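Flavin reductase (Uncultured bacterium, PDB 5CHO) binds FAD and, as the flavin reductase component of a bacterial two-component tryptophan halogenase, probably supplies reduced flavin to its partner halogenase. Local coordinates at residues S42-V48 and L179-G184; P58-T62 and Y112-R117; L101-Q106 and R176-V180; E148-W152 and F163-L167. All coordinates share one frame; numbering follows the deposited sequence.

Contact 1: residues S42-V48 and L179-G184; sequences SSFATGV and LVYHSG. With FAD (flavin-adenine dinucleotide), chain I.
Strands 46-53 and 178-182 run antiparallel in the main sheet of the flavin reductase-like domain, and Thr46 and Tyr181 form the hydrogen-bonded pair where they meet. Tyr181 N donates to Thr46 O at 2.8 Å, nearly straight at 165°. Thr46 N returns a longer bond to Tyr181 O at 3.2 Å, reaching that oxygen from above its carbonyl plane. The two side chains lie alongside each other, pointing the same way. Thr46 OG1 sits between its backbone N and carbonyl carbon (chi1 71°), from where it donates to Gly47 O in the carbonyl plane, on a lone pair. Asn64 is a further partner of this hydroxyl.

Next to this pair, Val48 CG2 packs against Leu179 CG and Tyr181 CB, 4.0 Å from each. The Tyr181 ring belongs to the FAD pocket. The flavin methyl C7M lies over one of its faces, toward the rim, 3.7 Å from Tyr181 CG. Val48 CG1 is 4.1 Å from FAD C7M.

Beyond the paired strands, a water donates to both Phe44 O and Tyr181 O. Ser183 N bonds Ser42 O at 3.0 Å. The His182 ring turns its edge to the loop, with NE2 3.0 Å from Ser43 O in the ring plane; the bent 127° angle makes this bond weak. Ser183 OG lies over one face of that ring and bonds Arg172 and Asp191 of the second subunit.

The chemistry is thus divided: backbone bonds and bridging waters join the two segments, while an aromatic face and a valine give the dimethylbenzene end of the flavin an apolar wall.

Contact 2: residues P58-T62 and Y112-R117; sequences PHAMT and YANRWR. With FAD (flavin-adenine dinucleotide), chain I.
Arg117 CG stands between its own backbone N and carbonyl carbon (chi1 69°), and the chain then extends to NE, carrying the guanidinium across to strand 59-63. His59 CG lies opposite its backbone N (chi1 -171°), which brings the imidazole beside that guanidinium with the two planes only 8° apart. Both belong to the part of the FAD pocket that holds the ribityl chain and a phosphate. Arg117 NH2 serves both the protein and the cofactor. It donates to Ala60 O at 2.8 Å, in the carbonyl plane, and to FAD O5' at 3.0 Å in an almost straight bond. Arg117 NH1 bonds FAD O4' and also Asn114 O. These four bonds fix the rotation of the group; Asn114 O also closes a type I turn by accepting from Arg117 N. Tyr112 O lies over one guanidinium face.

Tyr112 O also accepts from Thr62 N at 3.0 Å, joining the strand to the residue that follows helix 106-111. Ala60 CB makes an off-centre CH-pi contact with the Tyr112 ring, 4.3 Å from its centroid. Thr62 OG1 touches Tyr112 CB but bonds Ala109 O, while Thr62 O accepts from FAD O2' at 2.7 Å. At the phosphate, His59 NE2 donates to FAD O1P, in the ring plane, at 2.7 Å.

Contact 3: residues L101-Q106 and R176-V180; sequences LAADQQ and RDALV
Ala102 and Ala178 form a single backbone bridge that fastens the turn leading into helix 106-111 to the start of strand 178-182 in the main sheet. The tight side centres on Leu179. Its N donates to Leu101 O at 3.2 Å, and Ala103 N donates to Asp177 O at 2.8 Å. The leucine side chain runs along the turn: CB touches Ala102 O at 3.3 Å, and CD2 reaches Gln106 CA at 3.7 Å. Ala109 and Phe186 add to this buried patch. The turn is braced from within, because Gln105 OE1 accepts from Ala102 N.

The other side is more open and polar. Asp104 is exposed and forms a salt bridge with Arg176. The carboxylate and guanidinium planes stand 63° apart, so the pair is not a flat two-pronged one. Only the NH1 bond is good; the two from NH2 to OD1 and OD2 are weak. Ala102 CB lies over one face of the guanidinium, and Gly142 O takes a further bond from NH2. A water donates to Asp177 O and accepts from Asp104 N. Arg176 NH1 meets Asp104 OD2 at 3.0 Å, in the guanidinium plane but from above the carboxylate plane.

Contact 4: residues E148-W152 and F163-L167; sequences ECALW and FVGRL
Ala150 and Arg166 form a hydrogen-bonded pair of the antiparallel beta hairpin of strands 145-157 and 160-172. Ala150 N donates to Arg166 O, and Arg166 N donates back to Ala150 O, each at 2.9 Å. A third bond, Trp152 N to Val164 O at 2.7 Å, lies nearly along the C=O axis. The segments are strongly twisted, with their directions 128° apart.

On the face of Cys149 and Leu167, Cys149 SG meets Leu167 CD2 at 3.4 Å. Gly165, which has no side chain, lies close to Cys149 CB, with its CA 4.1 Å away. Leu151 CG is opposite its backbone N (chi1 179°), which sends CD1 to the edge of the Phe163 ring, 3.8 Å from CD2. Trp152 and Val164 lie alongside each other, with Val164 CG1 3.8 Å from Trp152 CE3.

Further out, Val78, Val80, Leu90 and Leu91 pack round Phe163, whose ring meets that of His87 edge-to-face. The Glu148 carboxylate leads away from residues 163-167 and bonds Thr135 and, further along strand 160-172, Thr169. Trp152 packs on Asp156 of the second subunit, and Val164 on its Ile162.

The backbone bonds set the register, while the side chains joining the strands are apolar. Phe163 and Leu151 pack on helix 85-93, whereas Trp152 and Val164 carry the apolar surface to the second subunit.

Overall arrangement
Contacts 1 to 4 all lie in the flavin reductase-like domain and reach its antiparallel sheet. Contacts 1 and 3 share Leu179 and Val180 on strand 178-182; their centres are about 12 Å apart, and one water belongs to both. Contact 2 is nested within the loop that contact 1 closes. It sits on strand 59-63, next to strand 46-53, and touches contact 1 where Thr62 CG2 meets Val48 CG1 at 3.7 Å. Both reach FAD. Contact 4 is also nested within that loop, but across the chain's centre, its own centre about 24 Å from those of contacts 1 and 3. Contacts 1, 3 and 4 touch the second subunit, so one sheet serves both cofactor binding and dimer formation.

Contact 1: residues S42-V48 and L179-G184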
# COMPACT_ATOMS: atom_id res chain seq x y z
N SER A 42 -7.21 0.65 9.31
CA SER A 42 -6.55 1.93 9.57
C SER A 42 -5.30 1.78 10.42
O SER A 42 -4.51 2.72 10.53
CB SER A 42 -7.52 2.89 10.26
OG SER A 42 -7.66 2.59 11.64
N SER A 43 -5.12 0.61 11.03
CA SER A 43 -3.93 0.35 11.84
C SER A 43 -2.67 0.33 10.99
O SER A 43 -1.57 0.54 11.50
CB SER A 43 -4.09 -0.97 12.59
OG SER A 43 -4.02 -2.07 11.70
N PHE A 44 -2.82 0.08 9.69
CA PHE A 44 -1.70 0.14 8.75
C PHE A 44 -1.50 1.54 8.19
O PHE A 44 -2.32 2.02 7.40
CB PHE A 44 -1.89 -0.86 7.61
CG PHE A 44 -0.70 -0.97 6.70
CD1 PHE A 44 -0.66 -0.27 5.50
CD2 PHE A 44 0.37 -1.78 7.04
CE1 PHE A 44 0.44 -0.38 4.66
CE2 PHE A 44 1.47 -1.89 6.20
CZ PHE A 44 1.50 -1.19 5.01
N ALA A 45 -0.41 2.19 8.58
CA ALA A 45 -0.12 3.54 8.14
C ALA A 45 0.20 3.57 6.65
O ALA A 45 0.71 2.59 6.10
CB ALA A 45 1.04 4.13 8.94
N THR A 46 -0.09 4.70 6.02
CA THR A 46 0.20 4.89 4.60
C THR A 46 0.60 6.33 4.36
O THR A 46 0.28 7.21 5.15
CB THR A 46 -1.01 4.61 3.69
OG1 THR A 46 -1.98 5.65 3.87
CG2 THR A 46 -1.65 3.26 3.99
N GLY A 47 1.29 6.57 3.25
CA GLY A 47 1.43 7.91 2.72
C GLY A 47 0.12 8.26 2.03
O GLY A 47 -0.87 7.54 2.15
N VAL A 48 0.11 9.36 1.29
CA VAL A 48 -1.10 9.76 0.57
C VAL A 48 -0.74 10.30 -0.80
O VAL A 48 0.20 11.08 -0.93
CB VAL A 48 -1.90 10.83 1.32
CG1 VAL A 48 -3.25 11.04 0.64
CG2 VAL A 48 -2.10 10.43 2.77
N LEU A 179 3.06 13.44 4.28
CA LEU A 179 1.69 13.28 4.72
C LEU A 179 1.42 11.81 4.93
O LEU A 179 1.65 10.99 4.04
CB LEU A 179 0.71 13.87 3.71
CG LEU A 179 -0.75 13.91 4.17
CD1 LEU A 179 -0.90 14.74 5.43
CD2 LEU A 179 -1.65 14.45 3.07
N VAL A 180 0.94 11.48 6.12
CA VAL A 180 0.67 10.10 6.48
C VAL A 180 -0.76 9.97 6.98
O VAL A 180 -1.27 10.85 7.68
CB VAL A 180 1.68 9.62 7.54
CG1 VAL A 180 1.22 8.33 8.20
CG2 VAL A 180 3.04 9.45 6.88
N TYR A 181 -1.40 8.87 6.60
CA TYR A 181 -2.77 8.59 7.02
C TYR A 181 -2.79 7.34 7.88
O TYR A 181 -2.53 6.24 7.39
CB TYR A 181 -3.68 8.42 5.80
CG TYR A 181 -5.14 8.31 6.14
CD1 TYR A 181 -5.82 9.37 6.71
CD2 TYR A 181 -5.84 7.13 5.89
CE1 TYR A 181 -7.17 9.27 7.02
CE2 TYR A 181 -7.18 7.03 6.19
CZ TYR A 181 -7.84 8.10 6.76
OH TYR A 181 -9.17 7.99 7.07
N HIS A 182 -3.10 7.52 9.16
CA HIS A 182 -3.10 6.42 10.11
C HIS A 182 -4.16 6.59 11.19
O HIS A 182 -4.37 7.69 11.70
CB HIS A 182 -1.72 6.29 10.77
CG HIS A 182 -1.64 5.18 11.76
ND1 HIS A 182 -1.57 5.40 13.12
CD2 HIS A 182 -1.61 3.84 11.60
CE1 HIS A 182 -1.50 4.24 13.75
NE2 HIS A 182 -1.53 3.27 12.85
N SER A 183 -4.82 5.48 11.54
CA SER A 183 -5.89 5.49 12.53
C SER A 183 -6.96 6.50 12.15
O SER A 183 -7.58 7.12 13.02
CB SER A 183 -5.34 5.79 13.94
OG SER A 183 -4.92 4.60 14.58
N GLY A 184 -7.19 6.66 10.85
CA GLY A 184 -8.17 7.60 10.36
C GLY A 184 -7.79 9.05 10.57
O GLY A 184 -8.62 9.94 10.44
PA FAD I . -16.54 9.88 -6.93
O1A FAD I . -17.32 10.19 -8.18
O2A FAD I . -16.33 11.12 -6.14
O5B FAD I . -17.35 8.82 -6.01
C5B FAD I . -16.82 8.49 -4.73
C4B FAD I . -17.90 7.73 -3.87
O4B FAD I . -18.83 8.55 -3.53
C3B FAD I . -18.56 6.64 -4.71
O3B FAD I . -18.76 5.49 -3.96
C2B FAD I . -19.89 7.24 -5.15
O2B FAD I . -20.99 6.17 -5.13
C1B FAD I . -20.19 8.13 -4.28
N9A FAD I . -20.73 9.27 -4.92
C8A FAD I . -20.09 10.42 -5.24
N7A FAD I . -20.99 11.24 -5.85
C5A FAD I . -22.18 10.59 -5.90
C6A FAD I . -23.42 10.96 -6.41
N6A FAD I . -23.92 12.15 -7.06
N1A FAD I . -24.46 10.10 -6.32
C2A FAD I . -24.30 8.87 -5.74
N3A FAD I . -23.08 8.50 -5.24
C4A FAD I . -22.02 9.37 -5.32
N1 FAD I . -10.79 5.96 -2.88
C2 FAD I . -10.45 4.82 -3.72
O2 FAD I . -11.26 4.40 -4.56
N3 FAD I . -9.16 4.16 -3.57
C4 FAD I . -8.23 4.64 -2.59
O4 FAD I . -7.21 4.12 -2.48
C4X FAD I . -8.60 5.81 -1.73
N5 FAD I . -7.69 6.30 -0.75
C5X FAD I . -8.05 7.47 0.10
C6 FAD I . -7.14 7.97 1.08
C7 FAD I . -7.49 9.06 1.87
C7M FAD I . -6.28 9.33 2.82
C8 FAD I . -8.74 9.67 1.69
C8M FAD I . -9.01 10.88 2.64
C9 FAD I . -9.63 9.18 0.72
C9A FAD I . -9.29 8.07 -0.08
N10 FAD I . -10.23 7.58 -1.08
C10 FAD I . -9.87 6.44 -1.90
C1' FAD I . -11.57 8.21 -1.27
C2' FAD I . -11.60 9.00 -2.60
O2' FAD I . -10.56 9.93 -2.60
C3' FAD I . -12.93 9.70 -2.70
O3' FAD I . -13.94 8.74 -2.78
C4' FAD I . -12.98 10.60 -3.94
O4' FAD I . -14.08 11.42 -3.85
C5' FAD I . -13.10 9.73 -5.21
O5' FAD I . -13.15 10.57 -6.35
P FAD I . -13.86 10.02 -7.70
O1P FAD I . -14.25 11.19 -8.57
O2P FAD I . -12.90 9.09 -8.46
O3P FAD I . -15.14 9.22 -7.29
O HOH W 1 -4.09 4.16 7.00
O HOH W 2 2.58 10.95 1.60

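Contact 2: residues P58-T62 and Y112-R117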
# COMPACT_ATOMS: atom_id res chain seq x y z
N PRO A 58 -9.92 16.32 -17.70
CA PRO A 58 -8.97 16.07 -16.61
C PRO A 58 -9.69 15.89 -15.28
O PRO A 58 -10.71 16.53 -15.00
CB PRO A 58 -8.10 17.33 -16.59
CG PRO A 58 -8.20 17.90 -17.94
CD PRO A 58 -9.55 17.50 -18.49
N HIS A 59 -9.14 15.01 -14.45
CA HIS A 59 -9.77 14.66 -13.19
C HIS A 59 -8.71 14.23 -12.19
O HIS A 59 -7.60 13.87 -12.56
CB HIS A 59 -10.78 13.53 -13.41
CG HIS A 59 -11.63 13.24 -12.22
ND1 HIS A 59 -12.16 14.23 -11.42
CD2 HIS A 59 -12.01 12.06 -11.67
CE1 HIS A 59 -12.86 13.68 -10.45
NE2 HIS A 59 -12.78 12.36 -10.57
N ALA A 60 -9.07 14.28 -10.91
CA ALA A 60 -8.15 13.88 -9.85
C ALA A 60 -8.93 13.28 -8.68
O ALA A 60 -10.10 13.61 -8.47
CB ALA A 60 -7.32 15.06 -9.39
N MET A 61 -8.26 12.41 -7.93
CA MET A 61 -8.83 11.80 -6.74
C MET A 61 -7.71 11.43 -5.78
O MET A 61 -6.57 11.18 -6.18
CB MET A 61 -9.66 10.56 -7.10
CG MET A 61 -8.86 9.43 -7.74
SD MET A 61 -8.46 8.06 -6.64
CE MET A 61 -10.04 7.22 -6.52
N THR A 62 -8.05 11.40 -4.49
CA THR A 62 -7.09 11.09 -3.46
C THR A 62 -7.05 9.58 -3.22
O THR A 62 -8.09 8.94 -3.08
CB THR A 62 -7.43 11.83 -2.15
OG1 THR A 62 -7.26 13.24 -2.33
CG2 THR A 62 -6.53 11.35 -1.02
N TYR A 112 -9.53 16.47 -2.76
CA TYR A 112 -9.77 15.50 -3.82
C TYR A 112 -10.24 14.16 -3.27
O TYR A 112 -10.36 13.19 -4.01
CB TYR A 112 -8.52 15.34 -4.68
CG TYR A 112 -8.27 16.61 -5.45
CD1 TYR A 112 -9.08 16.93 -6.53
CD2 TYR A 112 -7.26 17.49 -5.10
CE1 TYR A 112 -8.90 18.09 -7.23
CE2 TYR A 112 -7.07 18.66 -5.82
CZ TYR A 112 -7.89 18.95 -6.88
OH TYR A 112 -7.72 20.11 -7.60
N ALA A 113 -10.52 14.13 -1.97
CA ALA A 113 -11.27 13.04 -1.36
C ALA A 113 -12.74 13.43 -1.17
O ALA A 113 -13.56 12.60 -0.79
CB ALA A 113 -10.64 12.66 -0.04
N ASN A 114 -13.06 14.69 -1.44
CA ASN A 114 -14.42 15.21 -1.23
C ASN A 114 -15.32 15.02 -2.46
O ASN A 114 -15.16 15.71 -3.46
CB ASN A 114 -14.36 16.69 -0.85
CG ASN A 114 -15.66 17.18 -0.21
OD1 ASN A 114 -16.75 16.73 -0.56
ND2 ASN A 114 -15.54 18.10 0.75
N ARG A 115 -16.25 14.07 -2.38
CA ARG A 115 -17.16 13.77 -3.49
C ARG A 115 -18.03 14.96 -3.89
O ARG A 115 -18.57 14.99 -4.99
CB ARG A 115 -18.06 12.60 -3.11
CG ARG A 115 -19.03 12.89 -1.97
CD ARG A 115 -19.66 11.61 -1.45
NE ARG A 115 -18.62 10.72 -0.94
CZ ARG A 115 -18.78 9.43 -0.71
NH1 ARG A 115 -19.96 8.85 -0.88
NH2 ARG A 115 -17.76 8.71 -0.27
N TRP A 116 -18.14 15.93 -3.00
CA TRP A 116 -18.97 17.11 -3.22
C TRP A 116 -18.18 18.22 -3.90
O TRP A 116 -18.70 19.33 -4.10
CB TRP A 116 -19.55 17.59 -1.90
CG TRP A 116 -20.25 16.52 -1.13
CD1 TRP A 116 -19.76 15.83 -0.07
CD2 TRP A 116 -21.59 16.04 -1.33
NE1 TRP A 116 -20.69 14.94 0.40
CE2 TRP A 116 -21.82 15.04 -0.36
CE3 TRP A 116 -22.60 16.35 -2.24
CZ2 TRP A 116 -23.03 14.35 -0.28
CZ3 TRP A 116 -23.81 15.66 -2.16
CH2 TRP A 116 -24.01 14.68 -1.18
N ARG A 117 -16.93 17.94 -4.24
CA ARG A 117 -16.02 18.97 -4.72
C ARG A 117 -16.39 19.49 -6.11
O ARG A 117 -17.01 18.78 -6.89
CB ARG A 117 -14.58 18.44 -4.73
CG ARG A 117 -14.29 17.36 -5.79
CD ARG A 117 -12.93 16.73 -5.53
NE ARG A 117 -12.59 15.62 -6.42
CZ ARG A 117 -12.86 14.34 -6.17
NH1 ARG A 117 -13.49 13.98 -5.06
NH2 ARG A 117 -12.49 13.41 -7.04
PA FAD I . -16.54 9.88 -6.93
O1A FAD I . -17.32 10.19 -8.18
O2A FAD I . -16.33 11.12 -6.14
O5B FAD I . -17.35 8.82 -6.01
C5B FAD I . -16.82 8.49 -4.73
C4B FAD I . -17.90 7.73 -3.87
O4B FAD I . -18.83 8.55 -3.53
C3B FAD I . -18.56 6.64 -4.71
O3B FAD I . -18.76 5.49 -3.96
C2B FAD I . -19.89 7.24 -5.15
O2B FAD I . -20.99 6.17 -5.13
C1B FAD I . -20.19 8.13 -4.28
N9A FAD I . -20.73 9.27 -4.92
C8A FAD I . -20.09 10.42 -5.24
N7A FAD I . -20.99 11.24 -5.85
C5A FAD I . -22.18 10.59 -5.90
C6A FAD I . -23.42 10.96 -6.41
N6A FAD I . -23.92 12.15 -7.06
N1A FAD I . -24.46 10.10 -6.32
C2A FAD I . -24.30 8.87 -5.74
N3A FAD I . -23.08 8.50 -5.24
C4A FAD I . -22.02 9.37 -5.32
N1 FAD I . -10.79 5.96 -2.88
C2 FAD I . -10.45 4.82 -3.72
O2 FAD I . -11.26 4.40 -4.56
N3 FAD I . -9.16 4.16 -3.57
C4 FAD I . -8.23 4.64 -2.59
O4 FAD I . -7.21 4.12 -2.48
C4X FAD I . -8.60 5.81 -1.73
N5 FAD I . -7.69 6.30 -0.75
C5X FAD I . -8.05 7.47 0.10
C6 FAD I . -7.14 7.97 1.08
C7 FAD I . -7.49 9.06 1.87
C7M FAD I . -6.28 9.33 2.82
C8 FAD I . -8.74 9.67 1.69
C8M FAD I . -9.01 10.88 2.64
C9 FAD I . -9.63 9.18 0.72
C9A FAD I . -9.29 8.07 -0.08
N10 FAD I . -10.23 7.58 -1.08
C10 FAD I . -9.87 6.44 -1.90
C1' FAD I . -11.57 8.21 -1.27
C2' FAD I . -11.60 9.00 -2.60
O2' FAD I . -10.56 9.93 -2.60
C3' FAD I . -12.93 9.70 -2.70
O3' FAD I . -13.94 8.74 -2.78
C4' FAD I . -12.98 10.60 -3.94
O4' FAD I . -14.08 11.42 -3.85
C5' FAD I . -13.10 9.73 -5.21
O5' FAD I . -13.15 10.57 -6.35
P FAD I . -13.86 10.02 -7.70
O1P FAD I . -14.25 11.19 -8.57
O2P FAD I . -12.90 9.09 -8.46
O3P FAD I . -15.14 9.22 -7.29

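Contact 3: residues L101-Q106 and R176-V180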
# COMPACT_ATOMS: atom_id res chain seq x y z
N LEU A 101 2.13 12.98 -1.63
CA LEU A 101 1.88 14.26 -0.98
C LEU A 101 2.76 14.53 0.23
O LEU A 101 2.97 13.66 1.08
CB LEU A 101 0.41 14.36 -0.56
CG LEU A 101 -0.59 14.35 -1.72
CD1 LEU A 101 -2.00 14.45 -1.18
CD2 LEU A 101 -0.31 15.47 -2.71
N ALA A 102 3.26 15.76 0.30
CA ALA A 102 3.98 16.26 1.46
C ALA A 102 3.00 16.60 2.58
O ALA A 102 1.80 16.69 2.36
CB ALA A 102 4.80 17.48 1.09
N ALA A 103 3.54 16.80 3.78
CA ALA A 103 2.72 17.01 4.97
C ALA A 103 1.92 18.32 4.93
O ALA A 103 0.85 18.41 5.53
CB ALA A 103 3.62 16.99 6.21
N ASP A 104 2.43 19.32 4.22
CA ASP A 104 1.73 20.60 4.09
C ASP A 104 0.75 20.60 2.91
O ASP A 104 0.33 21.66 2.45
CB ASP A 104 2.72 21.75 3.94
CG ASP A 104 3.62 21.61 2.72
OD1 ASP A 104 3.39 20.70 1.90
OD2 ASP A 104 4.55 22.43 2.58
N GLN A 105 0.38 19.41 2.45
CA GLN A 105 -0.56 19.25 1.35
C GLN A 105 -1.76 18.44 1.80
O GLN A 105 -2.46 17.83 0.98
CB GLN A 105 0.11 18.59 0.16
CG GLN A 105 1.22 19.40 -0.46
CD GLN A 105 1.87 18.70 -1.63
OE1 GLN A 105 2.27 17.54 -1.53
NE2 GLN A 105 1.94 19.38 -2.76
N GLN A 106 -1.99 18.43 3.10
CA GLN A 106 -3.17 17.81 3.68
C GLN A 106 -4.45 18.33 3.04
O GLN A 106 -5.40 17.58 2.81
CB GLN A 106 -3.20 18.06 5.18
CG GLN A 106 -4.42 17.52 5.89
CD GLN A 106 -4.30 17.61 7.40
OE1 GLN A 106 -3.25 17.34 7.97
NE2 GLN A 106 -5.39 18.00 8.05
N ARG A 176 11.02 16.32 2.32
CA ARG A 176 10.53 17.12 3.42
C ARG A 176 9.41 16.34 4.09
O ARG A 176 9.09 15.23 3.65
CB ARG A 176 10.07 18.49 2.94
CG ARG A 176 9.12 18.48 1.75
CD ARG A 176 9.32 19.69 0.86
NE ARG A 176 8.09 20.01 0.15
CZ ARG A 176 7.06 20.64 0.71
NH1 ARG A 176 7.12 21.04 1.97
NH2 ARG A 176 5.96 20.88 0.00
N ASP A 177 8.82 16.91 5.14
CA ASP A 177 7.81 16.20 5.92
C ASP A 177 6.72 15.59 5.06
O ASP A 177 6.22 16.23 4.14
CB ASP A 177 7.21 17.15 6.96
CG ASP A 177 8.20 17.51 8.05
OD1 ASP A 177 9.41 17.31 7.84
OD2 ASP A 177 7.76 17.98 9.11
N ALA A 178 6.37 14.35 5.37
CA ALA A 178 5.46 13.57 4.55
C ALA A 178 4.07 13.50 5.15
O ALA A 178 3.90 13.49 6.37
CB ALA A 178 6.01 12.17 4.35
N LEU A 179 3.06 13.44 4.28
CA LEU A 179 1.69 13.28 4.72
C LEU A 179 1.42 11.81 4.93
O LEU A 179 1.65 10.99 4.04
CB LEU A 179 0.71 13.87 3.71
CG LEU A 179 -0.75 13.91 4.17
CD1 LEU A 179 -0.90 14.74 5.43
CD2 LEU A 179 -1.65 14.45 3.07
N VAL A 180 0.94 11.48 6.12
CA VAL A 180 0.67 10.10 6.48
C VAL A 180 -0.76 9.97 6.98
O VAL A 180 -1.27 10.85 7.68
CB VAL A 180 1.68 9.62 7.54
CG1 VAL A 180 1.22 8.33 8.20
CG2 VAL A 180 3.04 9.45 6.88
O HOH W 2 2.58 10.95 1.60
O HOH W 3 5.53 19.06 4.09

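Contact 4: residues E148-W152 and F163-L167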
# COMPACT_ATOMS: atom_id res chain seq x y z
N GLU A 148 4.28 9.10 -13.84
CA GLU A 148 3.32 8.96 -14.94
C GLU A 148 3.25 7.49 -15.32
O GLU A 148 4.28 6.81 -15.37
CB GLU A 148 3.70 9.80 -16.15
CG GLU A 148 3.70 11.30 -15.92
CD GLU A 148 4.03 12.07 -17.18
OE1 GLU A 148 3.09 12.39 -17.94
OE2 GLU A 148 5.22 12.34 -17.42
N CYS A 149 2.05 7.02 -15.61
CA CYS A 149 1.83 5.61 -15.85
C CYS A 149 0.91 5.37 -17.03
O CYS A 149 0.02 6.18 -17.31
CB CYS A 149 1.24 4.95 -14.61
SG CYS A 149 2.10 5.33 -13.07
N ALA A 150 1.13 4.25 -17.71
CA ALA A 150 0.19 3.75 -18.70
C ALA A 150 -0.52 2.56 -18.10
O ALA A 150 0.11 1.71 -17.47
CB ALA A 150 0.91 3.36 -19.97
N LEU A 151 -1.83 2.48 -18.30
CA LEU A 151 -2.60 1.39 -17.73
C LEU A 151 -2.20 0.07 -18.39
O LEU A 151 -2.33 -0.11 -19.60
CB LEU A 151 -4.10 1.66 -17.88
CG LEU A 151 -5.05 0.58 -17.36
CD1 LEU A 151 -4.77 0.29 -15.89
CD2 LEU A 151 -6.49 1.00 -17.56
N TRP A 152 -1.72 -0.84 -17.55
CA TRP A 152 -1.22 -2.14 -17.98
C TRP A 152 -2.39 -3.11 -17.91
O TRP A 152 -2.78 -3.70 -18.92
CB TRP A 152 -0.07 -2.57 -17.06
CG TRP A 152 0.78 -3.77 -17.46
CD1 TRP A 152 1.72 -3.81 -18.46
CD2 TRP A 152 0.83 -5.05 -16.81
NE1 TRP A 152 2.32 -5.05 -18.48
CE2 TRP A 152 1.79 -5.83 -17.48
CE3 TRP A 152 0.14 -5.61 -15.73
CZ2 TRP A 152 2.08 -7.14 -17.12
CZ3 TRP A 152 0.43 -6.92 -15.37
CH2 TRP A 152 1.39 -7.67 -16.06
N PHE A 163 -5.76 -1.26 -10.45
CA PHE A 163 -5.21 -0.71 -11.68
C PHE A 163 -3.69 -0.76 -11.64
O PHE A 163 -3.07 -0.07 -10.84
CB PHE A 163 -5.68 0.74 -11.88
CG PHE A 163 -7.14 0.88 -12.18
CD1 PHE A 163 -8.08 0.84 -11.16
CD2 PHE A 163 -7.58 1.04 -13.48
CE1 PHE A 163 -9.42 0.97 -11.44
CE2 PHE A 163 -8.92 1.16 -13.76
CZ PHE A 163 -9.85 1.13 -12.74
N VAL A 164 -3.11 -1.58 -12.50
CA VAL A 164 -1.66 -1.72 -12.58
C VAL A 164 -1.14 -0.81 -13.68
O VAL A 164 -1.56 -0.91 -14.83
CB VAL A 164 -1.22 -3.16 -12.86
CG1 VAL A 164 0.29 -3.29 -12.76
CG2 VAL A 164 -1.90 -4.12 -11.89
N GLY A 165 -0.22 0.09 -13.32
CA GLY A 165 0.35 1.01 -14.28
C GLY A 165 1.81 0.72 -14.53
O GLY A 165 2.57 0.50 -13.59
N ARG A 166 2.21 0.70 -15.80
CA ARG A 166 3.62 0.65 -16.14
C ARG A 166 4.15 2.07 -16.20
O ARG A 166 3.58 2.93 -16.87
CB ARG A 166 3.87 -0.08 -17.46
CG ARG A 166 5.36 -0.16 -17.76
CD ARG A 166 5.72 -0.82 -19.07
NE ARG A 166 7.18 -0.88 -19.17
CZ ARG A 166 7.87 -1.67 -19.99
NH1 ARG A 166 7.25 -2.51 -20.81
NH2 ARG A 166 9.19 -1.63 -19.97
N LEU A 167 5.25 2.32 -15.49
CA LEU A 167 5.80 3.66 -15.39
C LEU A 167 6.34 4.15 -16.73
O LEU A 167 7.04 3.41 -17.42
CB LEU A 167 6.90 3.69 -14.32
CG LEU A 167 6.42 3.39 -12.90
CD1 LEU A 167 7.55 3.50 -11.87
CD2 LEU A 167 5.27 4.29 -12.52